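Local coordinates for protein hydrolase, haloacid dehalogenase-like family (Chlorobaculum tepidum, PDB 2HCF) that probably acts as a magnesium-dependent hydrolase of the haloacid dehalogenase-like family, with a magnesium ion held by aspartates, at residues Asp144-Asp148 and Arg149-Pro153; His181-Arg184 and Cys185-Leu189; Met203-Leu206 and Ala207-Lys210. One frame throughout, in Å; residues are numbered along the deposited sequence. Where two conformers were deposited one is given.

Contact 1: residues Asp144-Asp148 and Arg149-Pro153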
# COMPACT_ATOMS: atom_id res chain seq x y z
N ASP A 144 6.16 -5.44 6.54
CA ASP A 144 7.06 -6.45 7.12
C ASP A 144 8.50 -6.25 6.67
O ASP A 144 9.43 -6.70 7.33
CB ASP A 144 6.58 -7.83 6.77
CG ASP A 144 5.09 -7.96 6.89
OD1 ASP A 144 4.41 -7.46 5.98
OD2 ASP A 144 4.57 -8.53 7.88
N ASP A 145 8.68 -5.56 5.55
CA ASP A 145 9.99 -5.49 4.89
C ASP A 145 10.82 -4.26 5.23
O ASP A 145 12.04 -4.28 5.05
CB ASP A 145 9.79 -5.55 3.38
CG ASP A 145 9.13 -6.84 2.93
OD1 ASP A 145 9.54 -7.90 3.41
OD2 ASP A 145 8.20 -6.80 2.08
N ALA A 146 10.17 -3.19 5.68
CA ALA A 146 10.87 -1.96 6.01
C ALA A 146 10.00 -0.96 6.75
O ALA A 146 8.79 -0.99 6.66
CB ALA A 146 11.39 -1.30 4.75
N LEU A 147 10.66 -0.03 7.45
CA LEU A 147 9.99 1.09 8.09
C LEU A 147 9.90 2.28 7.12
O LEU A 147 9.05 3.13 7.28
CB LEU A 147 10.75 1.53 9.36
CG LEU A 147 10.87 0.53 10.53
CD1 LEU A 147 11.85 1.06 11.57
CD2 LEU A 147 9.55 0.21 11.18
N ASP A 148 10.78 2.31 6.12
CA ASP A 148 10.85 3.39 5.14
C ASP A 148 10.34 2.93 3.78
O ASP A 148 10.87 1.95 3.21
CB ASP A 148 12.30 3.83 5.00
CG ASP A 148 12.50 4.90 3.94
OD1 ASP A 148 11.51 5.32 3.30
OD2 ASP A 148 13.67 5.33 3.77
N ARG A 149 9.32 3.63 3.26
CA ARG A 149 8.61 3.22 2.03
C ARG A 149 9.58 3.14 0.86
O ARG A 149 9.41 2.38 -0.08
CB ARG A 149 7.44 4.16 1.66
CG ARG A 149 6.44 3.51 0.68
CD ARG A 149 5.37 4.43 0.16
NE ARG A 149 4.45 3.61 -0.60
CZ ARG A 149 3.31 3.17 -0.12
NH1 ARG A 149 2.89 3.55 1.08
NH2 ARG A 149 2.55 2.38 -0.87
N ASN A 150 10.63 3.95 0.94
CA ASN A 150 11.64 4.05 -0.13
C ASN A 150 12.58 2.87 -0.29
O ASN A 150 13.29 2.79 -1.29
CB ASN A 150 12.44 5.33 0.03
CG ASN A 150 11.59 6.56 -0.22
OD1 ASN A 150 10.52 6.48 -0.83
ND2 ASN A 150 12.07 7.70 0.25
N GLU A 151 12.57 1.94 0.68
CA GLU A 151 13.23 0.64 0.53
C GLU A 151 12.39 -0.37 -0.27
O GLU A 151 12.95 -1.27 -0.91
CB GLU A 151 13.55 0.06 1.91
CG GLU A 151 14.52 0.94 2.72
CD GLU A 151 14.82 0.39 4.11
OE1 GLU A 151 14.85 -0.87 4.28
OE2 GLU A 151 15.02 1.23 5.03
N LEU A 152 11.07 -0.21 -0.26
CA LEU A 152 10.15 -1.19 -0.87
C LEU A 152 10.25 -1.45 -2.39
O LEU A 152 10.13 -2.60 -2.81
CB LEU A 152 8.71 -0.83 -0.52
CG LEU A 152 8.23 -0.95 0.94
CD1 LEU A 152 6.72 -1.12 0.99
CD2 LEU A 152 8.93 -2.04 1.71
N PRO A 153 10.44 -0.42 -3.23
CA PRO A 153 10.53 -0.64 -4.67
C PRO A 153 11.67 -1.60 -5.03
O PRO A 153 11.52 -2.43 -5.88
CB PRO A 153 10.85 0.76 -5.23
CG PRO A 153 10.44 1.67 -4.19
CD PRO A 153 10.62 1.00 -2.89
O HOH W 1 13.49 0.37 7.14
O HOH W 2 15.96 3.61 5.00
O HOH W 3 14.29 7.40 2.37
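Asp148 turns its carboxylate forward onto the backbone of Asn150, where OD1 accepts Asn150 N at 2.9 Å. The bond is nearly straight at the hydrogen (161°), although the N-H reaches OD1 from above the carboxylate plane. CG lies anti to the backbone N of Asp148 (chi1 176°), which swings the group toward that N-H. This is an Asx turn, leading from the loop after strand 140-141 into helix 152-164 of the HAD-type fold. The carbonyl is used as well: Glu151 N donates to Asp148 O at 3.0 Å. Glu151 can be followed outward from there. Its CB sits 3.8 Å from Ala146 CB and also rests against Asp148 O, which CG then passes. Beyond CG the chain is extended, and at the tip OE1 lies 3.5 Å from Ala146 CB, whereas OE2 takes hydrogen bonds from two waters. One of these waters accepts Leu147 N, and the other also donates to Asp148 OD2, so water links two carboxylates whose like charges would otherwise probably disfavour each other. A third water joins Asp148 OD2 to Asn150 ND2. On the inner side, Leu152 CD2 touches the CB atoms of Ala146 and Asp145, each at 4.0 Å. The carboxylate of Asp145 turns to Phe142 N and Arg159, while Arg149 extends to a salt bridge with the magnesium ligand Asp10.

Contact 2: residues His181-Arg184 and Cys185-Leu189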
# COMPACT_ATOMS: atom_id res chain seq x y z
N HIS A 181 3.93 9.95 -1.01
CA HIS A 181 4.86 8.88 -0.64
C HIS A 181 4.94 7.82 -1.74
O HIS A 181 6.00 7.25 -1.99
CB HIS A 181 4.46 8.27 0.69
CG HIS A 181 4.32 9.28 1.78
ND1 HIS A 181 5.35 10.14 2.12
CD2 HIS A 181 3.27 9.63 2.55
CE1 HIS A 181 4.94 10.93 3.10
NE2 HIS A 181 3.69 10.63 3.38
N ASP A 182 3.81 7.56 -2.38
CA ASP A 182 3.76 6.70 -3.54
C ASP A 182 4.61 7.29 -4.67
O ASP A 182 5.46 6.61 -5.25
CB ASP A 182 2.32 6.51 -3.97
CG ASP A 182 1.49 5.94 -2.84
OD1 ASP A 182 1.58 4.73 -2.63
OD2 ASP A 182 0.78 6.70 -2.15
N ILE A 183 4.38 8.55 -4.95
CA ILE A 183 5.07 9.17 -6.05
C ILE A 183 6.58 9.15 -5.78
O ILE A 183 7.41 8.93 -6.68
CB ILE A 183 4.59 10.63 -6.26
CG1 ILE A 183 3.12 10.65 -6.69
CG2 ILE A 183 5.42 11.31 -7.33
CD1 ILE A 183 2.45 11.99 -6.55
N ARG A 184 6.94 9.39 -4.53
CA ARG A 184 8.34 9.57 -4.15
C ARG A 184 9.05 8.23 -4.19
O ARG A 184 10.17 8.12 -4.64
CB ARG A 184 8.44 10.17 -2.74
CG ARG A 184 9.83 10.03 -2.11
CD ARG A 184 10.02 10.91 -0.89
NE ARG A 184 9.25 12.13 -1.01
CZ ARG A 184 8.18 12.44 -0.27
NH1 ARG A 184 7.74 11.64 0.72
NH2 ARG A 184 7.54 13.56 -0.53
N CYS A 185 8.38 7.18 -3.75
CA CYS A 185 9.10 5.88 -3.71
C CYS A 185 9.39 5.35 -5.14
O CYS A 185 10.37 4.64 -5.35
CB CYS A 185 8.41 4.87 -2.81
SG CYS A 185 7.06 4.04 -3.52
N ALA A 186 8.59 5.76 -6.12
CA ALA A 186 8.81 5.39 -7.51
C ALA A 186 10.12 5.94 -8.06
O ALA A 186 10.74 5.34 -8.93
CB ALA A 186 7.65 5.85 -8.37
N ARG A 187 10.54 7.09 -7.55
CA ARG A 187 11.77 7.71 -8.01
C ARG A 187 13.00 6.83 -7.71
O ARG A 187 14.01 6.92 -8.40
CB ARG A 187 11.98 9.08 -7.36
CG ARG A 187 10.80 10.08 -7.54
CD ARG A 187 11.12 11.44 -6.86
NE ARG A 187 9.92 12.28 -6.76
CZ ARG A 187 9.62 13.11 -5.75
NH1 ARG A 187 10.43 13.26 -4.69
NH2 ARG A 187 8.50 13.81 -5.81
N GLU A 188 12.88 5.96 -6.71
CA GLU A 188 13.95 5.00 -6.37
C GLU A 188 14.40 4.16 -7.56
O GLU A 188 15.58 3.84 -7.66
CB GLU A 188 13.49 4.08 -5.25
CG GLU A 188 13.34 4.80 -3.93
CD GLU A 188 14.68 5.28 -3.40
OE1 GLU A 188 15.65 4.48 -3.39
OE2 GLU A 188 14.78 6.45 -2.97
N LEU A 189 13.47 3.83 -8.45
CA LEU A 189 13.80 2.98 -9.59
C LEU A 189 13.72 3.73 -10.91
O LEU A 189 13.79 3.10 -11.97
CB LEU A 189 12.80 1.84 -9.65
CG LEU A 189 12.68 0.92 -8.43
CD1 LEU A 189 11.63 -0.12 -8.79
CD2 LEU A 189 14.00 0.27 -8.07
O HOH W 4 11.07 14.50 -1.66
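Cys185 N donates to His181 O at 3.0 Å, an i to i+4 bond of helix 180-187, and the next such bond, from Ala186 N to Asp182 O, is weak at 3.4 Å. Arg187 N then reaches back only three residues, to Arg184 O at 3.1 Å, its N-H coming from above the carbonyl plane; Glu188 N to Cys185 O and Leu189 N to Ala186 O repeat this spacing. Among the side chains, SG of Cys185 lies between its own backbone N and carbonyl carbon (chi1 82°), a rotation that leaves SG 3.5 Å from Asp182 O, while CB meets His181 O. Ala186 CB rests on Ile183 O. Asp182 itself points to the magnesium site: OD1 forms a salt bridge with Arg149, and OD2 accepts Thr179 OG1. Arg187 lays one guanidinium face over Arg184 CA, and its NH2 donates to His209 O. In one of the two deposited conformers of Arg184, NE lies 4.0 Å from Arg187 NH1, the two planes 70° apart, and Glu180 probably eases the like charges through a salt bridge to Arg184 NH2. The helix is the crossover of the beta-alpha-beta unit between strands 173-177 and 192-196: Ile183 and Ala186 pack on Ser193, Ala186 also meets Ile175, and Cys185 touches Pro153 of helix 152-164.

Contact 3: residues Met203-Leu206 and Ala207-Lys210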
# COMPACT_ATOMS: atom_id res chain seq x y z
N MSE A 203 -5.81 16.52 -6.79
CA MSE A 203 -4.92 16.58 -7.96
C MSE A 203 -3.98 17.76 -7.83
O MSE A 203 -2.79 17.64 -8.12
CB MSE A 203 -5.74 16.66 -9.25
CG MSE A 203 -6.58 15.42 -9.45
SE MSE A 203 -7.39 15.36 -11.21
CE MSE A 203 -8.57 16.83 -10.95
N GLU A 204 -4.50 18.90 -7.38
CA GLU A 204 -3.64 20.08 -7.21
C GLU A 204 -2.53 19.80 -6.23
O GLU A 204 -1.41 20.20 -6.45
CB GLU A 204 -4.43 21.30 -6.74
CG GLU A 204 -5.08 22.04 -7.88
CD GLU A 204 -5.60 23.42 -7.49
OE1 GLU A 204 -5.29 23.89 -6.35
OE2 GLU A 204 -6.33 24.00 -8.34
N GLU A 205 -2.85 19.12 -5.14
CA GLU A 205 -1.84 18.77 -4.15
C GLU A 205 -0.81 17.78 -4.72
O GLU A 205 0.39 17.99 -4.63
CB GLU A 205 -2.51 18.18 -2.90
CG GLU A 205 -3.13 19.24 -2.03
CD GLU A 205 -3.94 18.69 -0.88
OE1 GLU A 205 -4.74 17.73 -1.04
OE2 GLU A 205 -3.80 19.26 0.22
N LEU A 206 -1.31 16.71 -5.33
CA LEU A 206 -0.45 15.66 -5.88
C LEU A 206 0.44 16.12 -7.02
O LEU A 206 1.53 15.58 -7.21
CB LEU A 206 -1.28 14.46 -6.31
CG LEU A 206 -1.86 13.70 -5.12
CD1 LEU A 206 -2.80 12.66 -5.66
CD2 LEU A 206 -0.78 13.06 -4.24
N ALA A 207 0.01 17.13 -7.76
CA ALA A 207 0.70 17.57 -8.94
C ALA A 207 2.05 18.24 -8.61
O ALA A 207 2.97 18.26 -9.43
CB ALA A 207 -0.21 18.52 -9.73
N ARG A 208 2.17 18.78 -7.40
CA ARG A 208 3.41 19.41 -6.96
C ARG A 208 4.56 18.42 -6.76
O ARG A 208 5.71 18.83 -6.63
CB ARG A 208 3.17 20.18 -5.66
CG ARG A 208 2.09 21.22 -5.77
CD ARG A 208 1.88 21.98 -4.47
NE ARG A 208 0.60 22.71 -4.52
CZ ARG A 208 -0.32 22.76 -3.55
NH1 ARG A 208 -0.13 22.15 -2.38
NH2 ARG A 208 -1.44 23.43 -3.77
N HIS A 209 4.24 17.12 -6.72
CA HIS A 209 5.23 16.07 -6.55
C HIS A 209 5.63 15.43 -7.86
O HIS A 209 6.44 14.52 -7.88
CB HIS A 209 4.68 15.03 -5.59
CG HIS A 209 4.19 15.64 -4.32
ND1 HIS A 209 5.02 16.34 -3.48
CD2 HIS A 209 2.95 15.72 -3.78
CE1 HIS A 209 4.33 16.80 -2.46
NE2 HIS A 209 3.07 16.45 -2.62
N LYS A 210 5.06 15.92 -8.96
CA LYS A 210 5.48 15.58 -10.32
C LYS A 210 5.30 14.11 -10.65
O LYS A 210 6.24 13.44 -11.11
CB LYS A 210 6.94 15.98 -10.54
CG LYS A 210 7.30 17.39 -10.16
CD LYS A 210 6.57 18.41 -11.03
CE LYS A 210 7.22 19.78 -10.91
NZ LYS A 210 7.31 20.17 -9.46
O HOH W 5 1.08 19.26 -2.49
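The methyl group of Ala207 presses against the backbone of selenomethionine Met203, CB lying 3.2 Å from Met203 O, the same oxygen that accepts Ala207 N at 2.9 Å near the end of the short helix 203-207. A type I beta turn from Ala207 to Lys210 follows, and Lys210, with positive phi, leaves the helical path toward strand 213-215 of the parallel sheet. The tight part lies along the backbone. His209 N bonds to Leu206 O at 3.2 Å, approaching from above the carbonyl plane. His209 CG is turned anti to its own carbonyl carbon (chi1 -52°), which brings ring atom CD2 to 3.5 Å from Glu205 O, while CB rests against Leu206 O. Beyond the segments this ring touches Glu180 and Ile183, and Leu206 packs on Ile183 and Leu214. Replacing this histidine by alanine would probably open a gap beside Glu205 O and leave Ile183 without the ring that packs on it. The outer side is looser and largely exposed. Arg208 stretches back along the helix, one face of its guanidinium over Glu204 O, its plane almost perpendicular to the Glu205 carboxylate (82°). Neither glutamate closes a salt bridge with it, and Glu205 OE1 instead accepts Thr202 N. A water donates to Glu205 O at 2.6 Å and accepts a weak bond from Arg208 NH1.

Contacts 1 and 2, with centres 11 Å apart, meet beside the magnesium site formed by Asp10, Asp12 and Asp178. The side chains of Asp182, Arg149 and Leu206 lie about 4, 6 and 9 Å from the ion. The salt bridge from Arg149 NH2 to Asp182 OD1 (3.1 Å) ties the segment leading into helix 152-164 to helix 180-187, and Asn150 and Pro153 pack on Cys185. Contact 3 lies farther out, its centre about 14 Å from that of contact 2 and 23 Å from that of contact 1, which it does not touch. It joins contact 2 through Arg187 and Ile183, so helix 180-187 bridges the other two.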